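Local coordinates for protein guanine deaminase (Escherichia coli, PDB 6OHB) that catalyses the zinc-dependent hydrolytic deamination of guanine to xanthine and ammonia, a step of purine degradation, at residues A[253-258]-A[262-267]; A[275-280]-A[286-291]; A[303-308]-A[328-333]; A[389-394]-A[414-419]. All coordinates share one frame; numbering follows the deposited sequence.

Contact 1. Residues A[253-258]-A[262-267]; sequences PDHDGY and YHQYGL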
loop_
_atom_site.group_PDB
_atom_site.type_symbol
_atom_site.label_atom_id
_atom_site.label_comp_id
_atom_site.label_asym_id
_atom_site.label_seq_id
_atom_site.Cartn_x
_atom_site.Cartn_y
_atom_site.Cartn_z
ATOM N N PRO A 253 0.112 33.388 20.327
ATOM C CA PRO A 253 0.981 34.332 19.602
ATOM C C PRO A 253 2.261 34.683 20.346
ATOM O O PRO A 253 3.209 35.165 19.713
ATOM C CB PRO A 253 0.085 35.565 19.417
ATOM C CG PRO A 253 -0.886 35.491 20.549
ATOM C CD PRO A 253 -1.128 34.028 20.805
ATOM N N ASP A 254 2.329 34.456 21.657
ATOM C CA ASP A 254 3.496 34.837 22.442
ATOM C C ASP A 254 4.542 33.735 22.553
ATOM O O ASP A 254 5.558 33.938 23.224
ATOM C CB ASP A 254 3.070 35.277 23.845
ATOM C CG ASP A 254 2.285 36.573 23.832
ATOM O OD1 ASP A 254 2.607 37.453 23.003
ATOM O OD2 ASP A 254 1.354 36.716 24.653
ATOM N N HIS A 255 4.331 32.588 21.915
ATOM C CA HIS A 255 5.319 31.520 21.892
ATOM C C HIS A 255 6.029 31.512 20.540
ATOM O O HIS A 255 5.484 31.971 19.533
ATOM C CB HIS A 255 4.662 30.163 22.157
ATOM C CG HIS A 255 4.093 30.024 23.537
ATOM N ND1 HIS A 255 2.819 30.440 23.863
ATOM C CD2 HIS A 255 4.619 29.502 24.673
ATOM C CE1 HIS A 255 2.587 30.187 25.140
ATOM N NE2 HIS A 255 3.663 29.618 25.653
ATOM N N ASP A 256 7.251 30.986 20.525
ATOM C CA ASP A 256 8.083 30.987 19.318
ATOM C C ASP A 256 7.803 29.777 18.426
ATOM O O ASP A 256 8.706 29.028 18.055
ATOM C CB ASP A 256 9.559 31.056 19.701
ATOM C CG ASP A 256 10.464 31.347 18.505
ATOM O OD1 ASP A 256 9.955 31.832 17.469
ATOM O OD2 ASP A 256 11.685 31.084 18.598
ATOM N N GLY A 257 6.541 29.583 18.066
ATOM C CA GLY A 257 6.139 28.503 17.188
ATOM C C GLY A 257 5.422 27.383 17.924
ATOM O O GLY A 257 5.096 27.470 19.111
ATOM N N TYR A 258 5.198 26.295 17.184
ATOM C CA TYR A 258 4.373 25.193 17.669
ATOM C C TYR A 258 5.069 24.421 18.790
ATOM O O TYR A 258 4.516 24.257 19.887
ATOM C CB TYR A 258 4.030 24.275 16.493
ATOM C CG TYR A 258 2.807 23.395 16.654
ATOM C CD1 TYR A 258 2.287 23.094 17.908
ATOM C CD2 TYR A 258 2.189 22.837 15.539
ATOM C CE1 TYR A 258 1.178 22.272 18.045
ATOM C CE2 TYR A 258 1.085 22.017 15.665
ATOM C CZ TYR A 258 0.582 21.737 16.917
ATOM O OH TYR A 258 -0.521 20.923 17.032
ATOM N N TYR A 262 4.656 23.544 23.624
ATOM C CA TYR A 262 4.840 22.363 24.459
ATOM C C TYR A 262 6.064 22.509 25.348
ATOM O O TYR A 262 6.040 22.109 26.518
ATOM C CB TYR A 262 4.984 21.116 23.586
ATOM C CG TYR A 262 3.781 20.789 22.742
ATOM C CD1 TYR A 262 2.512 20.704 23.303
ATOM C CD2 TYR A 262 3.916 20.563 21.381
ATOM C CE1 TYR A 262 1.407 20.405 22.523
ATOM C CE2 TYR A 262 2.821 20.263 20.593
ATOM C CZ TYR A 262 1.571 20.185 21.166
ATOM O OH TYR A 262 0.488 19.884 20.374
ATOM N N HIS A 263 7.132 23.106 24.814
ATOM C CA HIS A 263 8.382 23.232 25.557
ATOM C C HIS A 263 8.228 24.142 26.771
ATOM O O HIS A 263 8.736 23.824 27.854
ATOM C CB HIS A 263 9.486 23.745 24.632
ATOM C CG HIS A 263 10.825 23.872 25.290
ATOM N ND1 HIS A 263 11.547 22.782 25.727
ATOM C CD2 HIS A 263 11.579 24.960 25.575
ATOM C CE1 HIS A 263 12.685 23.194 26.257
ATOM N NE2 HIS A 263 12.729 24.511 26.177
ATOM N N GLN A 264 7.547 25.284 26.610
ATOM C CA GLN A 264 7.387 26.214 27.726
ATOM C C GLN A 264 6.517 25.624 28.826
ATOM O O GLN A 264 6.676 25.983 29.998
ATOM C CB GLN A 264 6.794 27.541 27.244
ATOM C CG GLN A 264 7.711 28.365 26.340
ATOM C CD GLN A 264 9.117 28.532 26.896
ATOM O OE1 GLN A 264 9.305 28.804 28.083
ATOM N NE2 GLN A 264 10.114 28.373 26.030
ATOM N N TYR A 265 5.590 24.732 28.477
ATOM C CA TYR A 265 4.806 24.009 29.465
ATOM C C TYR A 265 5.495 22.726 29.930
ATOM O O TYR A 265 4.824 21.829 30.456
ATOM C CB TYR A 265 3.413 23.696 28.910
ATOM C CG TYR A 265 2.489 24.894 28.872
ATOM C CD1 TYR A 265 1.967 25.434 30.042
ATOM C CD2 TYR A 265 2.140 25.486 27.664
ATOM C CE1 TYR A 265 1.125 26.531 30.010
ATOM C CE2 TYR A 265 1.299 26.586 27.622
ATOM C CZ TYR A 265 0.794 27.103 28.797
ATOM O OH TYR A 265 -0.045 28.195 28.752
ATOM N N GLY A 266 6.808 22.621 29.741
ATOM C CA GLY A 266 7.581 21.490 30.243
ATOM C C GLY A 266 7.106 20.127 29.786
ATOM O O GLY A 266 7.150 19.166 30.565
ATOM N N LEU A 267 6.658 20.015 28.534
ATOM C CA LEU A 267 6.182 18.748 27.991
ATOM C C LEU A 267 7.127 18.172 26.947
ATOM O O LEU A 267 6.757 17.227 26.241
ATOM C CB LEU A 267 4.784 18.912 27.393
ATOM C CG LEU A 267 3.652 19.270 28.356
ATOM C CD1 LEU A 267 2.401 19.644 27.573
ATOM C CD2 LEU A 267 3.373 18.116 29.294
#
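Y262 OH, which lies against Y258 CE1 at 3.4 Å, is held by the carbonyl O of H237, with weak bonds to A211 N and to the T236 hydroxyl. The phenol of Y258 takes a different partner, E244, and the two hydroxyls, Y258 OH and Y262 OH, stand 3.6 Å apart without bonding to each other. Both tyrosines point the same way and lie alongside one another. Their planes make an angle of 29°, yet the rings are slid so far apart, with centroids separated by 5.7 Å, that they scarcely overlap. What touches is one flank of each, Y258 CE1 coming to 3.6 Å from Y262 CE2. The Y258 ring gets there with CG anti to its backbone N (chi1 -158°), whereas Y262 holds its own CG anti to the carbonyl carbon.

Nearer the surface the contact passes to H255 and Q264. The H255 imidazole presents an edge to Q264, its CD2 lying 3.7 Å from CG of Q264, and the two side chains run past each other in opposite directions. The Q264 chain bends at chi2, taking its amide off to D260. H255 NE2 also approaches Y265 CE2, at 4.3 Å.

Helix 258-264 closes with a Schellman motif: L267 N bonds to Y262 O at 3.0 Å and G266, at positive phi, supplies the reversal. The tyrosine pair packs against F210 and L238, so this edge of the TIM barrel probably backs the substrate pocket of a guanine deaminase.

Contact 2. Residues A[275-280]-A[286-291]; sequences AHCVHL and DRLSET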
loop_
_atom_site.group_PDB
_atom_site.type_symbol
_atom_site.label_atom_id
_atom_site.label_comp_id
_atom_site.label_asym_id
_atom_site.label_seq_id
_atom_site.Cartn_x
_atom_site.Cartn_y
_atom_site.Cartn_z
ATOM N N ALA A 275 3.803 13.260 17.353
ATOM C CA ALA A 275 3.377 12.617 16.122
ATOM C C ALA A 275 3.483 13.572 14.942
ATOM O O ALA A 275 3.204 14.771 15.068
ATOM C CB ALA A 275 1.940 12.115 16.256
ATOM N N HIS A 276 3.940 13.020 13.810
ATOM C CA HIS A 276 3.960 13.614 12.473
ATOM C C HIS A 276 5.221 14.434 12.237
ATOM O O HIS A 276 6.143 13.951 11.571
ATOM C CB HIS A 276 2.694 14.435 12.216
ATOM C CG HIS A 276 1.435 13.634 12.342
ATOM N ND1 HIS A 276 1.132 12.589 11.497
ATOM C CD2 HIS A 276 0.410 13.716 13.224
ATOM C CE1 HIS A 276 -0.029 12.063 11.848
ATOM N NE2 HIS A 276 -0.489 12.729 12.893
ATOM N N CYS A 277 5.286 15.658 12.771
ATOM C CA CYS A 277 6.494 16.484 12.665
ATOM C C CYS A 277 6.922 16.657 11.211
ATOM O O CYS A 277 8.100 16.517 10.868
ATOM C CB CYS A 277 7.638 15.894 13.492
ATOM S SG CYS A 277 7.312 15.861 15.261
ATOM N N VAL A 278 5.950 16.957 10.347
ATOM C CA VAL A 278 6.212 17.033 8.913
ATOM C C VAL A 278 6.820 18.377 8.519
ATOM O O VAL A 278 7.662 18.439 7.616
ATOM C CB VAL A 278 4.907 16.762 8.140
ATOM C CG1 VAL A 278 5.134 16.828 6.639
ATOM C CG2 VAL A 278 4.320 15.416 8.552
ATOM N N HIS A 279 6.435 19.460 9.192
ATOM C CA HIS A 279 6.878 20.815 8.859
ATOM C C HIS A 279 7.531 21.431 10.089
ATOM O O HIS A 279 6.897 22.193 10.821
ATOM C CB HIS A 279 5.702 21.664 8.360
ATOM C CG HIS A 279 4.916 21.017 7.265
ATOM N ND1 HIS A 279 5.402 20.884 5.983
ATOM C CD2 HIS A 279 3.684 20.454 7.262
ATOM C CE1 HIS A 279 4.501 20.273 5.235
ATOM N NE2 HIS A 279 3.448 20.001 5.987
ATOM N N LEU A 280 8.795 21.089 10.323
ATOM C CA LEU A 280 9.560 21.642 11.433
ATOM C C LEU A 280 10.549 22.682 10.929
ATOM O O LEU A 280 11.230 22.471 9.920
ATOM C CB LEU A 280 10.326 20.547 12.180
ATOM C CG LEU A 280 9.544 19.481 12.948
ATOM C CD1 LEU A 280 10.498 18.410 13.467
ATOM C CD2 LEU A 280 8.747 20.102 14.086
ATOM N N ASP A 286 16.382 21.391 16.375
ATOM C CA ASP A 286 17.406 21.499 17.413
ATOM C C ASP A 286 16.808 21.398 18.813
ATOM O O ASP A 286 17.443 20.841 19.716
ATOM C CB ASP A 286 18.180 22.811 17.266
ATOM C CG ASP A 286 18.886 22.933 15.925
ATOM O OD1 ASP A 286 19.141 21.892 15.278
ATOM O OD2 ASP A 286 19.199 24.075 15.523
ATOM N N ARG A 287 15.602 21.931 19.016
ATOM C CA ARG A 287 14.951 21.825 20.321
ATOM C C ARG A 287 14.594 20.379 20.646
ATOM O O ARG A 287 14.801 19.919 21.776
ATOM C CB ARG A 287 13.712 22.720 20.356
ATOM C CG ARG A 287 12.940 22.718 21.667
ATOM C CD ARG A 287 13.665 23.473 22.790
ATOM N NE ARG A 287 13.709 24.933 22.639
ATOM C CZ ARG A 287 12.654 25.737 22.487
ATOM N NH1 ARG A 287 11.418 25.255 22.458
ATOM N NH2 ARG A 287 12.838 27.047 22.368
ATOM N N LEU A 288 14.037 19.649 19.675
ATOM C CA LEU A 288 13.763 18.232 19.886
ATOM C C LEU A 288 15.044 17.470 20.197
ATOM O O LEU A 288 15.058 16.582 21.056
ATOM C CB LEU A 288 13.075 17.636 18.660
ATOM C CG LEU A 288 11.614 18.016 18.425
ATOM C CD1 LEU A 288 11.090 17.330 17.171
ATOM C CD2 LEU A 288 10.762 17.665 19.636
ATOM N N SER A 289 16.138 17.821 19.522
ATOM C CA SER A 289 17.364 17.054 19.683
ATOM C C SER A 289 18.059 17.363 21.002
ATOM O O SER A 289 18.670 16.468 21.596
ATOM C CB SER A 289 18.304 17.332 18.513
ATOM O OG SER A 289 19.654 17.091 18.862
ATOM N N GLU A 290 17.967 18.604 21.484
ATOM C CA GLU A 290 18.599 18.957 22.751
ATOM C C GLU A 290 17.822 18.405 23.941
ATOM O O GLU A 290 18.423 17.995 24.941
ATOM C CB GLU A 290 18.737 20.478 22.865
ATOM N N THR A 291 16.490 18.399 23.853
ATOM C CA THR A 291 15.636 17.854 24.902
ATOM C C THR A 291 15.454 16.341 24.811
ATOM O O THR A 291 14.758 15.771 25.658
ATOM C CB THR A 291 14.265 18.541 24.875
ATOM O OG1 THR A 291 13.639 18.322 23.601
ATOM C CG2 THR A 291 14.417 20.035 25.111
#
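L280 and L288 meet at about a right angle, one leucine reaching from the loop after strand 272-274 and the other from helix 282-290. Only their CD1 methyls come together, L280 CD1 lying 3.9 Å from L288 CD1. In each, CG sits anti to the carbonyl carbon (chi1 -66° in L280, -73° in L288), which points both branched ends at each other between loop and helix. C277 approaches the same methyl of L288 more loosely, its SG 4.5 Å from CD1, so a single branch of L288 serves both loop residues. The touch is small, 75 Å² over both sides.

One turn on from R287, T291 OG1 turns back onto R287 O at 2.7 Å, while T291 N reaches that carbonyl from the opposite face at 3.1 Å. The last turn is thereby held by two bonds to one acceptor. R287 forms a salt bridge with D260, and L288 also packs on L259 of helix 258-264.

The loop borders the metal site, since H276 lies just beyond strand 272-274 and its ring meets that of H237, a zinc ligand, with planes about 20° apart. Across the two segments themselves there is no polar bond: methyl and sulfur surfaces join loop to helix by dispersion and burial alone.

Contact 3. Residues A[303-308]-A[328-333]; sequences LYLGSG and IGAGTT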
loop_
_atom_site.group_PDB
_atom_site.type_symbol
_atom_site.label_atom_id
_atom_site.label_comp_id
_atom_site.label_asym_id
_atom_site.label_seq_id
_atom_site.Cartn_x
_atom_site.Cartn_y
_atom_site.Cartn_z
ATOM N N LEU A 303 0.332 10.766 3.785
ATOM C CA LEU A 303 0.037 10.762 2.357
ATOM C C LEU A 303 -1.460 10.908 2.082
ATOM O O LEU A 303 -1.853 11.664 1.185
ATOM C CB LEU A 303 0.583 9.490 1.712
ATOM C CG LEU A 303 2.095 9.439 1.499
ATOM C CD1 LEU A 303 2.506 8.110 0.884
ATOM C CD2 LEU A 303 2.548 10.598 0.628
ATOM N N TYR A 304 -2.311 10.206 2.841
ATOM C CA TYR A 304 -3.753 10.289 2.599
ATOM C C TYR A 304 -4.279 11.710 2.782
ATOM O O TYR A 304 -5.181 12.142 2.054
ATOM C CB TYR A 304 -4.515 9.340 3.528
ATOM C CG TYR A 304 -4.631 7.911 3.038
ATOM C CD1 TYR A 304 -5.212 7.615 1.809
ATOM C CD2 TYR A 304 -4.180 6.855 3.818
ATOM C CE1 TYR A 304 -5.322 6.303 1.365
ATOM C CE2 TYR A 304 -4.289 5.543 3.387
ATOM C CZ TYR A 304 -4.856 5.271 2.165
ATOM O OH TYR A 304 -4.954 3.960 1.754
ATOM N N LEU A 305 -3.756 12.435 3.768
ATOM C CA LEU A 305 -4.212 13.782 4.096
ATOM C C LEU A 305 -3.443 14.878 3.367
ATOM O O LEU A 305 -3.679 16.060 3.638
ATOM C CB LEU A 305 -4.131 14.014 5.609
ATOM C CG LEU A 305 -5.224 13.453 6.532
ATOM C CD1 LEU A 305 -6.484 14.287 6.434
ATOM C CD2 LEU A 305 -5.549 11.987 6.282
ATOM N N GLY A 306 -2.536 14.518 2.463
ATOM C CA GLY A 306 -1.723 15.512 1.779
ATOM C C GLY A 306 -0.914 16.364 2.729
ATOM O O GLY A 306 -0.756 17.570 2.507
ATOM N N SER A 307 -0.408 15.755 3.798
ATOM C CA SER A 307 0.322 16.494 4.813
ATOM C C SER A 307 1.710 16.912 4.332
ATOM O O SER A 307 2.124 18.061 4.534
ATOM C CB SER A 307 0.418 15.633 6.067
ATOM O OG SER A 307 -0.745 15.831 6.861
ATOM N N GLY A 308 2.450 15.998 3.722
ATOM C CA GLY A 308 3.801 16.266 3.283
ATOM C C GLY A 308 4.681 15.072 3.572
ATOM O O GLY A 308 4.203 13.998 3.924
ATOM N N ILE A 328 -3.724 4.930 12.861
ATOM C CA ILE A 328 -4.971 4.238 12.560
ATOM C C ILE A 328 -6.117 5.168 12.902
ATOM O O ILE A 328 -6.052 5.915 13.882
ATOM C CB ILE A 328 -5.060 2.885 13.290
ATOM C CG1 ILE A 328 -4.431 1.793 12.433
ATOM C CG2 ILE A 328 -6.497 2.521 13.638
ATOM C CD1 ILE A 328 -5.296 1.467 11.216
ATOM N N GLY A 329 -7.162 5.130 12.079
ATOM C CA GLY A 329 -8.083 6.234 11.929
ATOM C C GLY A 329 -7.838 6.862 10.568
ATOM O O GLY A 329 -8.467 6.477 9.576
ATOM N N ALA A 330 -6.911 7.825 10.509
ATOM C CA ALA A 330 -6.536 8.416 9.229
ATOM C C ALA A 330 -5.745 7.421 8.396
ATOM O O ALA A 330 -5.902 7.359 7.171
ATOM C CB ALA A 330 -5.739 9.703 9.441
ATOM N N GLY A 331 -4.872 6.648 9.040
ATOM C CA GLY A 331 -4.257 5.530 8.364
ATOM C C GLY A 331 -5.239 4.391 8.176
ATOM O O GLY A 331 -6.255 4.278 8.866
ATOM N N THR A 332 -4.934 3.533 7.204
ATOM C CA THR A 332 -5.850 2.477 6.799
ATOM C C THR A 332 -5.408 1.083 7.224
ATOM O O THR A 332 -6.133 0.119 6.965
ATOM C CB THR A 332 -6.077 2.515 5.279
ATOM O OG1 THR A 332 -4.825 2.640 4.596
ATOM C CG2 THR A 332 -6.982 3.688 4.905
ATOM N N THR A 333 -4.222 0.927 7.809
ATOM C CA THR A 333 -3.761 -0.409 8.159
ATOM C C THR A 333 -3.126 -0.426 9.545
ATOM O O THR A 333 -2.483 0.543 9.955
ATOM C CB THR A 333 -2.780 -0.942 7.103
ATOM O OG1 THR A 333 -2.455 -2.303 7.401
ATOM C CG2 THR A 333 -1.505 -0.104 7.059
#
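Y304, in the last turn of helix 299-304, reaches across to T332 and carries most of the contact. Its hydroxyl and T332 OG1 are hydrogen-bonded at 3.1 Å. The threonine meets the ring at its edge, OG1 near the ring plane and also 3.2 Å from Y304 CE2, and the two side chains cross at roughly a right angle. T332 OG1 is placed there by a chi1 of 47°, which sets it between the backbone N and the carbonyl carbon, while its CG2 lies 3.6 Å from Y304 CE2. The tyrosine hydroxyl has a further partner, N341 of the second subunit, so it joins this loop to the dimer interface. Nearer the helix, Y304 CD2 stands 3.8 Å from A330 O.

L305 follows with a purely apolar touch, its CD2 methyl 3.9 Å from A330 CB. G306 then ends the helix in a Schellman motif, its N bonded to L303 O at 3.2 Å. Its positive phi, 58°, turns the chain away, and the contact finishes with L305.

Segment 328-333 follows directly on the zinc ligand D327, and the side chain of A330, packed against the helix end, lies about 7 Å from the zinc ion. W101 of helix 98-111 touches both L305 and A330, and G329 O bonds to R402 of the second subunit. The pair thus sits at the mouth of the barrel, where the loop that follows strand 321-324 and leads to helix 336-349 is packed between helix 299-304, helix 98-111 and the neighbouring subunit.

Contact 4. Residues A[389-394]-A[414-419]; sequences VVMEPT and FVMMTL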
loop_
_atom_site.group_PDB
_atom_site.type_symbol
_atom_site.label_atom_id
_atom_site.label_comp_id
_atom_site.label_asym_id
_atom_site.label_seq_id
_atom_site.Cartn_x
_atom_site.Cartn_y
_atom_site.Cartn_z
ATOM N N VAL A 389 7.118 -12.261 17.317
ATOM C CA VAL A 389 6.210 -12.617 16.236
ATOM C C VAL A 389 6.885 -13.660 15.353
ATOM O O VAL A 389 8.029 -13.472 14.917
ATOM C CB VAL A 389 5.807 -11.390 15.394
ATOM C CG1 VAL A 389 4.752 -11.777 14.359
ATOM C CG2 VAL A 389 5.310 -10.268 16.290
ATOM N N VAL A 390 6.181 -14.755 15.100
ATOM C CA VAL A 390 6.576 -15.720 14.083
ATOM C C VAL A 390 5.911 -15.300 12.777
ATOM O O VAL A 390 4.675 -15.259 12.692
ATOM C CB VAL A 390 6.170 -17.145 14.482
ATOM C CG1 VAL A 390 6.721 -18.149 13.490
ATOM C CG2 VAL A 390 6.643 -17.450 15.904
ATOM N N MET A 391 6.739 -15.032 11.761
ATOM C CA MET A 391 6.368 -14.492 10.465
ATOM C C MET A 391 6.510 -15.559 9.393
ATOM O O MET A 391 7.440 -16.375 9.429
ATOM C CB MET A 391 7.280 -13.327 10.056
ATOM C CG MET A 391 7.481 -12.240 11.077
ATOM S SD MET A 391 6.293 -10.920 10.863
ATOM C CE MET A 391 6.634 -10.452 9.168
ATOM N N GLU A 392 5.596 -15.529 8.427
ATOM C CA GLU A 392 5.652 -16.412 7.269
ATOM C C GLU A 392 5.992 -15.533 6.076
ATOM O O GLU A 392 5.100 -14.942 5.460
ATOM C CB GLU A 392 4.319 -17.135 7.063
ATOM C CG GLU A 392 4.403 -18.345 6.138
ATOM C CD GLU A 392 3.058 -19.007 5.930
ATOM O OE1 GLU A 392 2.117 -18.681 6.686
ATOM O OE2 GLU A 392 2.939 -19.844 5.007
ATOM N N PRO A 393 7.269 -15.400 5.712
ATOM C CA PRO A 393 7.625 -14.509 4.598
ATOM C C PRO A 393 7.221 -15.042 3.233
ATOM O O PRO A 393 7.306 -14.297 2.252
ATOM C CB PRO A 393 9.150 -14.397 4.718
ATOM C CG PRO A 393 9.561 -15.659 5.384
ATOM C CD PRO A 393 8.451 -16.039 6.317
ATOM N N THR A 394 6.815 -16.305 3.143
ATOM C CA THR A 394 6.385 -16.948 1.907
ATOM C C THR A 394 4.874 -17.172 1.902
ATOM O O THR A 394 4.378 -18.151 1.340
ATOM C CB THR A 394 7.126 -18.267 1.701
ATOM O OG1 THR A 394 6.961 -19.094 2.858
ATOM C CG2 THR A 394 8.619 -18.020 1.468
ATOM N N PHE A 414 13.258 -6.861 2.327
ATOM C CA PHE A 414 12.560 -5.970 1.409
ATOM C C PHE A 414 11.313 -6.637 0.839
ATOM O O PHE A 414 10.269 -5.989 0.692
ATOM C CB PHE A 414 13.514 -5.536 0.293
ATOM C CG PHE A 414 12.982 -4.424 -0.559
ATOM C CD1 PHE A 414 12.990 -3.118 -0.097
ATOM C CD2 PHE A 414 12.479 -4.683 -1.828
ATOM C CE1 PHE A 414 12.501 -2.084 -0.878
ATOM C CE2 PHE A 414 11.986 -3.655 -2.618
ATOM C CZ PHE A 414 11.998 -2.352 -2.143
ATOM N N VAL A 415 11.410 -7.925 0.498
ATOM C CA VAL A 415 10.246 -8.666 0.017
ATOM C C VAL A 415 9.150 -8.647 1.071
ATOM O O VAL A 415 7.980 -8.353 0.786
ATOM C CB VAL A 415 10.642 -10.110 -0.342
ATOM C CG1 VAL A 415 9.404 -10.996 -0.494
ATOM C CG2 VAL A 415 11.496 -10.143 -1.592
ATOM N N MET A 416 9.529 -8.936 2.316
ATOM C CA MET A 416 8.569 -8.905 3.414
ATOM C C MET A 416 7.945 -7.519 3.567
ATOM O O MET A 416 6.742 -7.392 3.831
ATOM C CB MET A 416 9.270 -9.330 4.694
ATOM C CG MET A 416 8.373 -9.777 5.811
ATOM S SD MET A 416 9.391 -10.691 6.977
ATOM C CE MET A 416 10.396 -9.354 7.623
ATOM N N MET A 417 8.746 -6.467 3.391
ATOM C CA MET A 417 8.253 -5.110 3.607
ATOM C C MET A 417 7.283 -4.689 2.512
ATOM O O MET A 417 6.269 -4.036 2.785
ATOM C CB MET A 417 9.427 -4.139 3.664
ATOM C CG MET A 417 9.060 -2.722 4.032
ATOM S SD MET A 417 10.459 -1.613 3.777
ATOM C CE MET A 417 10.480 -1.537 1.987
ATOM N N THR A 418 7.572 -5.047 1.268
ATOM C CA THR A 418 6.766 -4.540 0.169
ATOM C C THR A 418 5.549 -5.406 -0.113
ATOM O O THR A 418 4.554 -4.898 -0.640
ATOM C CB THR A 418 7.608 -4.417 -1.105
ATOM O OG1 THR A 418 8.163 -5.694 -1.448
ATOM C CG2 THR A 418 8.732 -3.402 -0.905
ATOM N N LEU A 419 5.595 -6.695 0.228
ATOM C CA LEU A 419 4.493 -7.599 -0.071
ATOM C C LEU A 419 3.778 -8.109 1.164
ATOM O O LEU A 419 2.772 -8.814 1.031
ATOM C CB LEU A 419 5.001 -8.796 -0.879
ATOM C CG LEU A 419 4.923 -8.730 -2.399
ATOM C CD1 LEU A 419 5.324 -7.351 -2.904
ATOM C CD2 LEU A 419 5.829 -9.805 -2.972
#
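P393 and M416 bring the two backbones nearest, their CA atoms 5.8 Å apart, where the chain leaving strand 388-391 passes beside helix 409-419. The side chains then meet through sulfur and methyl groups. M391 swings its CE onto M416, 3.5 Å from SD and 3.8 Å from CG of that methionine, and the two chains cross at about a right angle. M391 is folded to do this: CG lies anti to the carbonyl carbon (chi1 -50°) and the chain bends again at chi2 (-92°) and chi3, carrying the terminal methyl over to the helix. M416 runs extended through chi1 and chi2 and bends only at chi3, so its sulfur is the part turned to the strand end. P393 adds a looser touch to the same atom, its CB 4.3 Å from M416 SD.

Within the helix, T418 OG1 bonds to F414 O at 3.0 Å, and T418 N reaches that carbonyl from its other face. The same threonine lays CG2 over one face of the F414 ring, 3.6 Å above its plane and displaced toward the rim. T418 also packs on Y304 of the second subunit.

Strand 388-391 pairs antiparallel with strands 73-84 and 425-430, and the contact joins its end to helix 409-419, away from the zinc and substrate sites. No hydrogen bond or charge spans the two segments. M391, P393 and M416 are all buried, and the join is made by two polarisable thioether chains and a proline ring, whose fit depends on shape and dispersion instead of directed bonds.

The four contacts follow one another along the chain, all within the amidohydrolase domain. Contacts 1 and 2 are neighbours, with centres about 13 Å apart; H263 of helix 258-264 packs against R287 and T291. Contacts 2 and 3, with centres about 20 Å apart, are tied by a probable hydrogen bond from H279 NE2 to S307 O at 2.8 Å, which links two turns near the zinc site. Centre to centre, contact 4 lies about 23 Å from contact 3 and about 42 Å from contact 1, which is on the opposite side of the chain's centre. Contacts 3 and 4 both touch the second subunit, so the series runs from one flank of the barrel, past the metal, to the dimer interface.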